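Local coordinates for translation initiation factor eIF2B subunit gamma (Schizosaccharomyces pombe, PDB 5B04), which serves as a component of the eIF2B complex, which catalyses the exchange of GDP for GTP on the gamma subunit of the translation initiation factor eIF2, at residues E[39-44]-E[83-88]; E[65-70]-E[334-339]; E[89-94]-E[117-122]; E[168-173]-E[243-248]; E[359-364]-E[376-381]. The protein carries 3 engineered substitutions. One frame throughout, in Å; residues are numbered along the deposited sequence.

In the fold
Interactions 1, 3 and 4 belong to one mixed sheet of the nucleotidyl transferase domain. The first two share strand 87-92, joined by backbone pairing of Ala-41 and Val-43 with Ile-89, while Phe-39 packs on Val-244 of interaction 4. Interactions 1 and 4 are buried, the former packing without a hydrogen bond across it, the latter hydrogen-bonded along an antiparallel pair. Interaction 3 is partly buried, with parallel strand bonds and a weak polar contact at its exposed end. Interactions 2 and 5, centres about 10 Å apart, meet where this domain adjoins the left-handed beta-helix: interaction 2 is van der Waals packing, interaction 5 combines backbone bonds, a sulfur acceptor and aliphatic stacking between coils.

Interaction 1 of 5, residues E[39-44]-E[83-88]; sequences FQAVVF and AGFTSA
Phe-85 and Ala-88 carry the contact with residues 39-44, in a beta-alpha-beta crossover: strand 39-45, helix 74-82 and then strand 87-92, parallel to the first and next to it in the sheet of the nucleotidyl transferase domain. Before the contact proper, Gly-84 ends the helix in a Schellman motif; its positive phi (102°) turns the chain out of the last helical turn. Phe-85 follows at once. Its chi1 of -80° sets CG beside its own backbone N, anti to the carbonyl carbon, and the far end of the ring touches three consecutive residues, Phe-39 to Ala-41. CZ lies 3.5 Å from Phe-39 CB, while CE2 is 3.6 Å from Ala-41 CB. Gln-40 approaches the same ring at its edge, near the ring plane, with CA 3.5 Å from Phe-85 CE2. The ring of Phe-39 itself leads off to Leu-160 and Arg-164 of helix 156-166 and packs on Arg-147 of the neighbouring delta subunit. Further on, Ala-88 comes level with Ala-41, their CA atoms 5.0 Å apart. No hydrogen bond links the two segments; the parallel pairing is made one residue later, between Ala-41 and Ile-89. Both alanines face Leu-80 of the connecting helix, and their methyls approach each other there, Ala-41 CB to Ala-88 CB at 4.2 Å.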
# COMPACT_ATOMS: atom_id res chain seq x y z
N PHE E 39 52.54 19.91 4.44
CA PHE E 39 53.31 20.43 5.56
C PHE E 39 54.80 20.19 5.36
O PHE E 39 55.21 19.41 4.50
CB PHE E 39 52.86 19.77 6.87
CG PHE E 39 51.40 19.93 7.17
CD1 PHE E 39 50.90 21.11 7.70
CD2 PHE E 39 50.52 18.88 6.95
CE1 PHE E 39 49.56 21.25 7.99
CE2 PHE E 39 49.17 19.01 7.23
CZ PHE E 39 48.69 20.20 7.75
N GLN E 40 55.60 20.87 6.17
CA GLN E 40 57.02 20.57 6.29
C GLN E 40 57.43 20.77 7.75
O GLN E 40 56.98 21.72 8.39
CB GLN E 40 57.86 21.43 5.35
CG GLN E 40 57.64 22.92 5.48
CD GLN E 40 58.31 23.70 4.37
OE1 GLN E 40 58.44 24.92 4.44
NE2 GLN E 40 58.72 23.00 3.32
N ALA E 41 58.26 19.88 8.27
CA ALA E 41 58.51 19.84 9.70
C ALA E 41 59.83 20.49 10.11
O ALA E 41 60.83 20.42 9.40
CB ALA E 41 58.48 18.40 10.19
N VAL E 42 59.81 21.13 11.28
CA VAL E 42 61.00 21.73 11.86
C VAL E 42 61.25 21.21 13.27
O VAL E 42 60.46 21.47 14.18
CB VAL E 42 60.90 23.27 11.90
CG1 VAL E 42 62.09 23.84 12.67
CG2 VAL E 42 60.83 23.84 10.50
N VAL E 43 62.34 20.47 13.44
CA VAL E 43 62.72 19.98 14.76
C VAL E 43 63.85 20.82 15.33
O VAL E 43 64.91 20.95 14.72
CB VAL E 43 63.16 18.50 14.70
CG1 VAL E 43 63.71 18.06 16.05
CG2 VAL E 43 62.01 17.62 14.27
N PHE E 44 63.61 21.40 16.50
CA PHE E 44 64.64 22.21 17.16
C PHE E 44 65.40 21.39 18.19
O PHE E 44 64.82 20.84 19.12
CB PHE E 44 64.02 23.45 17.81
CG PHE E 44 65.02 24.32 18.51
CD1 PHE E 44 66.23 24.63 17.91
CD2 PHE E 44 64.75 24.84 19.77
CE1 PHE E 44 67.15 25.43 18.55
CE2 PHE E 44 65.67 25.65 20.41
CZ PHE E 44 66.87 25.95 19.80
N ALA E 83 53.82 10.14 10.15
CA ALA E 83 52.85 11.08 9.62
C ALA E 83 52.95 11.18 8.10
O ALA E 83 52.13 11.83 7.46
CB ALA E 83 53.04 12.45 10.25
N GLY E 84 53.97 10.54 7.54
CA GLY E 84 54.15 10.52 6.10
C GLY E 84 55.21 11.49 5.60
O GLY E 84 55.47 11.57 4.40
N PHE E 85 55.82 12.22 6.53
CA PHE E 85 56.90 13.14 6.18
C PHE E 85 58.09 12.38 5.60
O PHE E 85 58.48 11.33 6.11
CB PHE E 85 57.35 13.94 7.40
CG PHE E 85 56.46 15.11 7.73
CD1 PHE E 85 55.26 14.91 8.39
CD2 PHE E 85 56.82 16.39 7.38
CE1 PHE E 85 54.44 15.98 8.70
CE2 PHE E 85 56.01 17.47 7.68
CZ PHE E 85 54.82 17.26 8.34
N THR E 86 58.66 12.92 4.53
CA THR E 86 59.81 12.30 3.88
C THR E 86 61.07 13.14 4.08
O THR E 86 62.18 12.68 3.84
CB THR E 86 59.57 12.10 2.37
OG1 THR E 86 59.09 13.32 1.80
CG2 THR E 86 58.55 11.00 2.14
N SER E 87 60.89 14.38 4.54
CA SER E 87 62.01 15.28 4.79
C SER E 87 61.68 16.26 5.91
O SER E 87 60.55 16.70 6.04
CB SER E 87 62.38 16.04 3.51
OG SER E 87 61.36 16.96 3.16
N ALA E 88 62.69 16.59 6.71
CA ALA E 88 62.51 17.51 7.82
C ALA E 88 63.71 18.42 8.01
O ALA E 88 64.85 18.04 7.69
CB ALA E 88 62.23 16.74 9.10

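Interaction 2 of 5, residues E[65-70]-E[334-339]; sequences LPIGNK and KCIAKL
Ile-336 reaches Ile-67 because its chi1 of -70° sets CG1 beside the backbone N, and a chi2 of -179° then extends CD1 to the carbonyl oxygen of Pro-66, 3.4 Å from CD1. Its CB, CG1, CG2 and CD1 all lie within 3.6 Å of Ile-67 O. In Leu-339, CG is anti to the backbone N (chi1 176°), and the two methyls beyond it divide between neighbouring residues of the loop 65-70. Leu-339 CD1 lies 3.7 Å from Ile-67 CG2, the two side chains crossing at about a right angle. Its other methyl, CD2, rests on the backbone of Gly-68, 3.4 Å from CA. Ile-67 CG2 also meets Ile-336 CG1 at 3.7 Å, so this one methyl sits between the helix residue and the leucine that follows the helix end. Within the loop, Ile-67 N bonds to Lys-70 O at 2.7 Å, drawing the two ends of 67-70 together. Tyr-75 of helix 74-82 touches both Ile-67 and Leu-339, and Ile-336 continues onto Ile-378 of the beta-helix. With no hydrogen bond across it, the joint rests on van der Waals packing of aliphatic groups against each other and against loop backbone.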
# COMPACT_ATOMS: atom_id res chain seq x y z
N LEU E 65 71.10 12.43 23.60
CA LEU E 65 70.95 11.72 24.87
C LEU E 65 70.00 10.54 24.69
O LEU E 65 68.85 10.72 24.30
CB LEU E 65 70.42 12.65 25.96
CG LEU E 65 71.26 13.85 26.37
CD1 LEU E 65 70.43 14.74 27.28
CD2 LEU E 65 72.54 13.41 27.06
N PRO E 66 70.48 9.33 24.99
CA PRO E 66 69.67 8.13 24.78
C PRO E 66 68.49 8.05 25.74
O PRO E 66 68.63 8.36 26.92
CB PRO E 66 70.66 6.99 25.06
CG PRO E 66 71.65 7.58 26.00
CD PRO E 66 71.79 9.02 25.59
N ILE E 67 67.32 7.67 25.22
CA ILE E 67 66.18 7.42 26.09
C ILE E 67 66.10 5.91 26.32
O ILE E 67 66.52 5.41 27.36
CB ILE E 67 64.85 8.00 25.52
CG1 ILE E 67 64.70 9.48 25.88
CG2 ILE E 67 63.64 7.31 26.14
CD1 ILE E 67 65.79 10.39 25.36
N GLY E 68 65.61 5.16 25.34
CA GLY E 68 65.51 3.72 25.49
C GLY E 68 66.57 3.01 24.68
O GLY E 68 66.26 2.24 23.78
N ASN E 69 67.83 3.29 25.02
CA ASN E 69 68.98 2.86 24.23
C ASN E 69 68.88 3.37 22.79
O ASN E 69 69.43 2.78 21.87
CB ASN E 69 69.13 1.34 24.26
CG ASN E 69 69.83 0.85 25.50
OD1 ASN E 69 70.59 1.59 26.13
ND2 ASN E 69 69.58 -0.40 25.87
N LYS E 70 68.15 4.47 22.63
CA LYS E 70 68.04 5.18 21.37
C LYS E 70 68.13 6.67 21.65
O LYS E 70 67.50 7.16 22.59
CB LYS E 70 66.73 4.85 20.65
CG LYS E 70 66.61 3.42 20.16
CD LYS E 70 65.27 3.18 19.49
CE LYS E 70 65.13 1.75 19.01
NZ LYS E 70 63.78 1.49 18.43
N LYS E 334 62.39 9.16 34.00
CA LYS E 334 61.08 8.54 34.05
C LYS E 334 60.58 8.13 32.66
O LYS E 334 60.00 7.05 32.50
CB LYS E 334 60.07 9.48 34.71
CG LYS E 334 58.96 8.73 35.38
CD LYS E 334 59.53 7.92 36.52
CE LYS E 334 58.71 6.69 36.78
NZ LYS E 334 57.27 6.92 36.49
N CYS E 335 60.80 8.99 31.68
CA CYS E 335 60.43 8.69 30.30
C CYS E 335 61.16 7.45 29.81
O CYS E 335 60.58 6.60 29.14
CB CYS E 335 60.75 9.88 29.38
SG CYS E 335 59.35 10.97 29.05
N ILE E 336 62.44 7.35 30.16
CA ILE E 336 63.24 6.17 29.86
C ILE E 336 62.63 4.95 30.53
O ILE E 336 62.51 3.89 29.91
CB ILE E 336 64.70 6.36 30.31
CG1 ILE E 336 65.39 7.38 29.42
CG2 ILE E 336 65.45 5.04 30.29
CD1 ILE E 336 66.84 7.63 29.75
N ALA E 337 62.24 5.10 31.79
CA ALA E 337 61.58 4.03 32.52
C ALA E 337 60.21 3.73 31.91
O ALA E 337 59.77 2.59 31.88
CB ALA E 337 61.43 4.40 33.99
N LYS E 338 59.56 4.78 31.41
CA LYS E 338 58.22 4.66 30.85
C LYS E 338 58.24 3.91 29.51
O LYS E 338 57.20 3.45 29.04
CB LYS E 338 57.59 6.04 30.67
CG LYS E 338 56.09 6.04 30.39
CD LYS E 338 55.31 5.47 31.56
CE LYS E 338 53.83 5.35 31.23
NZ LYS E 338 53.23 6.66 30.87
N LEU E 339 59.42 3.79 28.92
CA LEU E 339 59.51 3.28 27.56
C LEU E 339 59.75 1.77 27.52
O LEU E 339 59.96 1.19 26.45
CB LEU E 339 60.62 4.04 26.80
CG LEU E 339 61.02 3.67 25.37
CD1 LEU E 339 61.28 4.92 24.57
CD2 LEU E 339 62.24 2.78 25.36

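Interaction 3 of 5, residues E[89-94]-E[117-122]; sequences ILICME and EAPTIL
Ile-91 and Glu-117 form a parallel bridge, their CA atoms 5.0 Å apart, and two backbone bonds from Glu-117 straddle Ile-91. Glu-117 N gives its hydrogen to Leu-90 O at 2.8 Å, nearly straight at 173°. The return bond, from Cys-92 N to Glu-117 O, is longer at 3.3 Å and more bent (145°). Past this point the regular pairing stops, and 119-122 folds into a type I beta turn closed by Leu-122 N to Pro-119 O at 3.0 Å. The turn brings Leu-122 back against the strand, where it takes contacts from two residues. Its CD1 touches Ile-91 CG2 at 3.6 Å, and its CB lies 3.6 Å from Met-93 SD; both side chains cross the leucine at about a right angle. The methionine sulfur gets there because the chain bends at chi2 (-57°), although its CB bond points away from 117-122. Cys-92 lies on the other side of its strand, with SG 3.7 Å from Ala-118 CB. At the margin, where Thr-120 is exposed, Glu-94 and Thr-120 run side by side, pointing the same way, and Thr-120 OG1 donates a weak hydrogen bond to Glu-94 OE2 at 3.2 Å. The two sides of strand 87-92 are thus packed separately: Ile-91 joins Leu-122 against Ala-131 of helix 128-134, whereas Leu-90 and Cys-92 meet Ile-100 of helix 97-105, the helix of the beta-alpha-beta crossover that links 87-92 to 113-117.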
# COMPACT_ATOMS: atom_id res chain seq x y z
N ILE E 89 63.46 19.62 8.51
CA ILE E 89 64.53 20.57 8.83
C ILE E 89 64.95 20.41 10.28
O ILE E 89 64.11 20.42 11.18
CB ILE E 89 64.08 22.03 8.58
CG1 ILE E 89 63.70 22.23 7.11
CG2 ILE E 89 65.19 22.99 8.98
CD1 ILE E 89 63.20 23.62 6.80
N LEU E 90 66.25 20.26 10.51
CA LEU E 90 66.76 20.08 11.86
C LEU E 90 67.63 21.26 12.29
O LEU E 90 68.78 21.38 11.87
CB LEU E 90 67.55 18.78 11.97
CG LEU E 90 68.16 18.46 13.34
CD1 LEU E 90 67.13 18.61 14.44
CD2 LEU E 90 68.72 17.05 13.32
N ILE E 91 67.07 22.12 13.14
CA ILE E 91 67.80 23.24 13.69
C ILE E 91 68.57 22.80 14.93
O ILE E 91 68.04 22.06 15.77
CB ILE E 91 66.87 24.41 14.06
CG1 ILE E 91 66.23 25.01 12.81
CG2 ILE E 91 67.63 25.47 14.82
CD1 ILE E 91 65.11 25.98 13.10
N CYS E 92 69.82 23.24 15.05
CA CYS E 92 70.63 22.91 16.22
C CYS E 92 71.74 23.93 16.43
O CYS E 92 71.78 24.97 15.77
CB CYS E 92 71.22 21.51 16.07
SG CYS E 92 72.49 21.36 14.79
N MET E 93 72.64 23.62 17.35
CA MET E 93 73.79 24.47 17.62
C MET E 93 75.01 23.94 16.88
O MET E 93 75.12 22.74 16.65
CB MET E 93 74.06 24.55 19.12
CG MET E 93 72.83 24.89 19.95
SD MET E 93 72.08 26.44 19.43
CE MET E 93 70.54 26.40 20.35
N GLU E 94 75.92 24.84 16.49
CA GLU E 94 77.11 24.44 15.75
C GLU E 94 77.94 23.46 16.57
O GLU E 94 78.55 22.54 16.02
CB GLU E 94 77.97 25.65 15.40
CG GLU E 94 77.25 26.98 15.43
CD GLU E 94 77.97 28.00 14.58
OE1 GLU E 94 78.72 27.60 13.67
OE2 GLU E 94 77.84 29.21 14.88
N GLU E 117 70.45 22.15 9.80
CA GLU E 117 70.76 23.57 9.70
C GLU E 117 71.14 24.12 11.07
O GLU E 117 70.30 24.20 11.97
CB GLU E 117 69.56 24.33 9.13
CG GLU E 117 69.90 25.72 8.60
CD GLU E 117 70.18 25.72 7.11
OE1 GLU E 117 70.32 26.81 6.53
OE2 GLU E 117 70.25 24.62 6.52
N ALA E 118 72.40 24.50 11.22
CA ALA E 118 72.87 25.10 12.47
C ALA E 118 73.35 26.52 12.22
O ALA E 118 74.55 26.76 12.10
CB ALA E 118 73.97 24.26 13.09
N PRO E 119 72.41 27.48 12.15
CA PRO E 119 72.73 28.88 11.85
C PRO E 119 73.68 29.47 12.89
O PRO E 119 73.51 29.24 14.08
CB PRO E 119 71.36 29.57 11.90
CG PRO E 119 70.50 28.68 12.72
CD PRO E 119 70.98 27.29 12.42
N THR E 120 74.68 30.22 12.42
CA THR E 120 75.72 30.75 13.29
C THR E 120 75.16 31.73 14.32
O THR E 120 75.80 32.00 15.34
CB THR E 120 76.83 31.44 12.49
OG1 THR E 120 77.77 32.04 13.39
CG2 THR E 120 76.25 32.51 11.58
N ILE E 121 73.97 32.24 14.04
CA ILE E 121 73.30 33.17 14.93
C ILE E 121 72.94 32.51 16.27
O ILE E 121 72.73 33.20 17.27
CB ILE E 121 72.01 33.73 14.26
CG1 ILE E 121 72.31 34.17 12.82
CG2 ILE E 121 71.44 34.89 15.06
CD1 ILE E 121 71.87 33.17 11.76
N LEU E 122 72.92 31.18 16.30
CA LEU E 122 72.49 30.45 17.49
C LEU E 122 73.62 30.19 18.49
O LEU E 122 74.56 29.45 18.22
CB LEU E 122 71.81 29.14 17.08
CG LEU E 122 70.52 29.29 16.27
CD1 LEU E 122 69.73 27.99 16.28
CD2 LEU E 122 69.67 30.44 16.81

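Interaction 4 of 5, residues E[168-173]-E[243-248]; sequences PSALAV and FVFKHW
Leu-171 and Val-244 face each other as a hydrogen-bonded antiparallel pair, with Leu-171 N to Val-244 O at 3.0 Å and Val-244 N to Leu-171 O at 3.2 Å. A third bond extends the ladder beyond the strand: Lys-246 N to Ser-169 O, 2.9 Å and almost straight at 174°. On one face Leu-171 CB meets Val-244 CG1 at 3.6 Å; on the other, Ala-170 CB packs on Phe-245 CD1 at 3.4 Å and Ala-172 CB on Phe-243 CE1 at 3.6 Å. At the end of the pairing, Ser-169 OG lies at the edge of the Trp-248 ring, in its plane, 3.5 Å from CZ2. Lys-246 has CG beside its backbone N (chi1 -81°), which sets CG 3.3 Å from Pro-168 O, and its NZ bonds to Asn-167 OD1. An alanine here would probably leave Asn-167 OD1 without its ammonium partner and open a gap beside Pro-168 O. Further out, Phe-245 meets the ring of Phe-143, and helix 156-166 covers Leu-171 and Val-244. A strand running antiparallel to its neighbours, as 230-245 does beside 142-147 and 170-176, is characteristic of the mixed central sheet of the GT-A nucleotidyl transferase fold.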
# COMPACT_ATOMS: atom_id res chain seq x y z
N PRO E 168 43.01 26.27 11.88
CA PRO E 168 43.40 27.34 12.79
C PRO E 168 44.72 27.99 12.39
O PRO E 168 45.43 27.44 11.55
CB PRO E 168 43.53 26.61 14.13
CG PRO E 168 44.06 25.27 13.73
CD PRO E 168 43.49 24.96 12.36
N SER E 169 45.03 29.13 12.99
CA SER E 169 46.32 29.77 12.76
C SER E 169 47.43 28.93 13.38
O SER E 169 48.56 28.91 12.89
CB SER E 169 46.33 31.18 13.34
OG SER E 169 45.27 31.95 12.80
N ALA E 170 47.08 28.22 14.45
CA ALA E 170 48.03 27.35 15.14
C ALA E 170 47.32 26.30 15.98
O ALA E 170 46.26 26.56 16.55
CB ALA E 170 48.97 28.17 16.01
N LEU E 171 47.91 25.11 16.06
CA LEU E 171 47.39 24.05 16.91
C LEU E 171 48.49 23.53 17.83
O LEU E 171 49.54 23.09 17.37
CB LEU E 171 46.82 22.91 16.07
CG LEU E 171 46.42 21.65 16.84
CD1 LEU E 171 45.17 21.88 17.66
CD2 LEU E 171 46.23 20.48 15.89
N ALA E 172 48.24 23.60 19.13
CA ALA E 172 49.22 23.15 20.12
C ALA E 172 48.71 21.95 20.90
O ALA E 172 47.56 21.93 21.34
CB ALA E 172 49.56 24.29 21.06
N VAL E 173 49.57 20.96 21.07
CA VAL E 173 49.21 19.75 21.79
C VAL E 173 49.57 19.87 23.27
O VAL E 173 50.67 20.29 23.62
CB VAL E 173 49.90 18.51 21.20
CG1 VAL E 173 49.48 17.25 21.95
CG2 VAL E 173 49.57 18.38 19.72
N PHE E 243 53.63 21.51 17.70
CA PHE E 243 52.94 22.65 17.11
C PHE E 243 52.80 22.49 15.61
O PHE E 243 53.62 21.84 14.97
CB PHE E 243 53.69 23.94 17.43
CG PHE E 243 53.84 24.21 18.90
CD1 PHE E 243 52.87 24.92 19.59
CD2 PHE E 243 54.94 23.75 19.59
CE1 PHE E 243 53.00 25.16 20.93
CE2 PHE E 243 55.08 24.00 20.93
CZ PHE E 243 54.10 24.69 21.61
N VAL E 244 51.74 23.07 15.07
CA VAL E 244 51.57 23.15 13.63
C VAL E 244 50.92 24.49 13.30
O VAL E 244 49.87 24.84 13.84
CB VAL E 244 50.73 21.98 13.08
CG1 VAL E 244 49.50 21.74 13.93
CG2 VAL E 244 50.36 22.23 11.62
N PHE E 245 51.56 25.25 12.43
CA PHE E 245 51.14 26.62 12.15
C PHE E 245 50.71 26.82 10.71
O PHE E 245 51.12 26.08 9.82
CB PHE E 245 52.27 27.60 12.47
CG PHE E 245 52.74 27.54 13.90
CD1 PHE E 245 52.15 28.33 14.87
CD2 PHE E 245 53.80 26.73 14.26
CE1 PHE E 245 52.59 28.29 16.18
CE2 PHE E 245 54.25 26.69 15.56
CZ PHE E 245 53.64 27.47 16.53
N LYS E 246 49.87 27.83 10.49
CA LYS E 246 49.65 28.35 9.15
C LYS E 246 50.97 28.91 8.65
O LYS E 246 51.84 29.27 9.44
CB LYS E 246 48.57 29.44 9.16
CG LYS E 246 47.14 28.93 9.18
CD LYS E 246 46.63 28.68 7.77
CE LYS E 246 45.13 28.45 7.76
NZ LYS E 246 44.59 28.33 6.37
N HIS E 247 51.14 28.98 7.33
CA HIS E 247 52.41 29.43 6.76
C HIS E 247 52.79 30.83 7.21
O HIS E 247 53.96 31.10 7.50
CB HIS E 247 52.37 29.39 5.24
CG HIS E 247 53.52 30.10 4.60
ND1 HIS E 247 54.77 29.53 4.47
CD2 HIS E 247 53.62 31.34 4.07
CE1 HIS E 247 55.59 30.38 3.89
NE2 HIS E 247 54.92 31.49 3.63
N TRP E 248 51.81 31.72 7.30
CA TRP E 248 52.07 33.13 7.60
C TRP E 248 52.65 33.35 9.00
O TRP E 248 52.98 34.47 9.37
CB TRP E 248 50.79 33.96 7.43
CG TRP E 248 49.72 33.62 8.42
CD1 TRP E 248 48.71 32.71 8.27
CD2 TRP E 248 49.53 34.20 9.72
NE1 TRP E 248 47.92 32.69 9.38
CE2 TRP E 248 48.40 33.59 10.29
CE3 TRP E 248 50.21 35.18 10.45
CZ2 TRP E 248 47.93 33.93 11.56
CZ3 TRP E 248 49.75 35.51 11.71
CH2 TRP E 248 48.62 34.88 12.26

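Interaction 5 of 5, residues E[359-364]-E[376-381]; sequences DCMVNE and KSIIGK
Asn-363 presents one face of its carboxamide to the aliphatic chain of Lys-381, whose CG and CD both stand over it, each 3.8 Å from ND2; the two side chains run side by side, pointing the same way. The Glu-364 carboxylate lies farther along the same margin, and its OE1 remains 5.7 Å from Lys-381 NZ, too far for a salt bridge. Between these residues and Cys-360 the two segments run in nearly the same direction, 8° apart. Ile-379 N bonds to Met-361 O at 2.6 Å. One residue pair on, Asn-363 N makes only weak, bent bonds, to Ile-379 O and to Gly-380 O. Apolar residues stack in register, seventeen apart: Met-361 on Ile-378, with CG 3.9 Å from CG1, and Val-362 on Ile-379, with CG2 3.9 Å from CB. This is the stacking of successive coils in a left-handed beta-helix. At the start of the contact, Cys-360 has SG between its backbone N and carbonyl carbon (chi1 50°), where it accepts Ser-377 N-H at 3.5 Å, close to straight at 166°. An alanine here would probably leave the Ser-377 N-H without its sulfur acceptor and weaken the link between the coils at this end. Ser-377 OG turns to the next coil, where it bonds to Ser-394 N. Hydrogen bonds of the main chain and aliphatic stacking therefore carry the contact, and the charged groups at its exposed ends probably add only diffuse attraction.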
# COMPACT_ATOMS: atom_id res chain seq x y z
N ASP E 359 64.42 -7.79 32.77
CA ASP E 359 63.33 -6.81 32.80
C ASP E 359 63.78 -5.42 32.32
O ASP E 359 62.95 -4.53 32.09
CB ASP E 359 62.72 -6.76 34.22
CG ASP E 359 61.82 -5.56 34.44
OD1 ASP E 359 60.60 -5.68 34.19
OD2 ASP E 359 62.33 -4.51 34.87
N CYS E 360 65.08 -5.25 32.11
CA CYS E 360 65.62 -3.95 31.72
C CYS E 360 66.52 -4.03 30.50
O CYS E 360 66.83 -5.12 30.02
CB CYS E 360 66.37 -3.33 32.90
SG CYS E 360 67.58 -4.42 33.68
N MET E 361 66.95 -2.89 29.99
CA MET E 361 67.62 -2.85 28.73
C MET E 361 69.10 -2.59 28.84
O MET E 361 69.53 -1.70 29.54
CB MET E 361 67.02 -1.78 27.84
CG MET E 361 65.56 -1.52 28.08
SD MET E 361 65.00 -0.24 26.97
CE MET E 361 64.50 -1.26 25.62
N VAL E 362 69.87 -3.39 28.14
CA VAL E 362 71.29 -3.25 28.07
C VAL E 362 71.68 -3.34 26.62
O VAL E 362 71.19 -4.19 25.91
CB VAL E 362 71.93 -4.41 28.80
CG1 VAL E 362 71.33 -5.70 28.29
CG2 VAL E 362 73.43 -4.39 28.62
N ASN E 363 72.57 -2.48 26.16
CA ASN E 363 72.89 -2.43 24.74
C ASN E 363 73.98 -3.33 24.26
O ASN E 363 74.39 -4.23 24.96
CB ASN E 363 73.14 -1.02 24.26
CG ASN E 363 72.47 -0.74 22.94
OD1 ASN E 363 71.88 -1.63 22.34
ND2 ASN E 363 72.54 0.49 22.50
N GLU E 364 74.41 -3.10 23.03
CA GLU E 364 75.44 -3.88 22.37
C GLU E 364 76.88 -3.68 22.82
O GLU E 364 77.25 -2.63 23.33
CB GLU E 364 75.36 -3.66 20.87
CG GLU E 364 73.96 -3.77 20.33
CD GLU E 364 73.82 -3.19 18.95
OE1 GLU E 364 74.86 -2.94 18.31
OE2 GLU E 364 72.68 -2.96 18.51
N LYS E 376 66.32 -3.26 37.10
CA LYS E 376 65.56 -2.09 36.67
C LYS E 376 66.47 -0.95 36.18
O LYS E 376 66.47 0.13 36.76
CB LYS E 376 64.69 -1.58 37.83
CG LYS E 376 63.60 -2.54 38.27
CD LYS E 376 63.00 -2.11 39.61
CE LYS E 376 61.76 -2.93 39.95
NZ LYS E 376 61.46 -2.90 41.41
N SER E 377 67.24 -1.20 35.13
CA SER E 377 68.19 -0.20 34.66
C SER E 377 68.52 -0.29 33.17
O SER E 377 68.67 -1.37 32.61
CB SER E 377 69.49 -0.30 35.46
OG SER E 377 69.31 0.20 36.78
N ILE E 378 68.65 0.87 32.53
CA ILE E 378 68.98 0.94 31.11
C ILE E 378 70.48 1.17 30.92
O ILE E 378 71.04 2.13 31.45
CB ILE E 378 68.19 2.06 30.39
CG1 ILE E 378 66.74 1.63 30.15
CG2 ILE E 378 68.84 2.41 29.06
CD1 ILE E 378 65.84 1.67 31.37
N ILE E 379 71.12 0.27 30.18
CA ILE E 379 72.56 0.34 29.97
C ILE E 379 72.91 0.58 28.50
O ILE E 379 72.38 -0.09 27.61
CB ILE E 379 73.26 -0.94 30.45
CG1 ILE E 379 72.88 -1.24 31.90
CG2 ILE E 379 74.77 -0.83 30.30
CD1 ILE E 379 73.62 -2.41 32.50
N GLY E 380 73.80 1.54 28.25
CA GLY E 380 74.17 1.92 26.90
C GLY E 380 75.01 0.91 26.15
O GLY E 380 75.00 -0.28 26.46
N LYS E 381 75.76 1.39 25.16
CA LYS E 381 76.48 0.52 24.25
C LYS E 381 77.95 0.33 24.65
O LYS E 381 78.57 1.25 25.18
CB LYS E 381 76.39 1.08 22.82
CG LYS E 381 76.20 0.02 21.75
CD LYS E 381 75.71 0.61 20.43
CE LYS E 381 76.21 2.02 20.21
NZ LYS E 381 75.49 2.69 19.09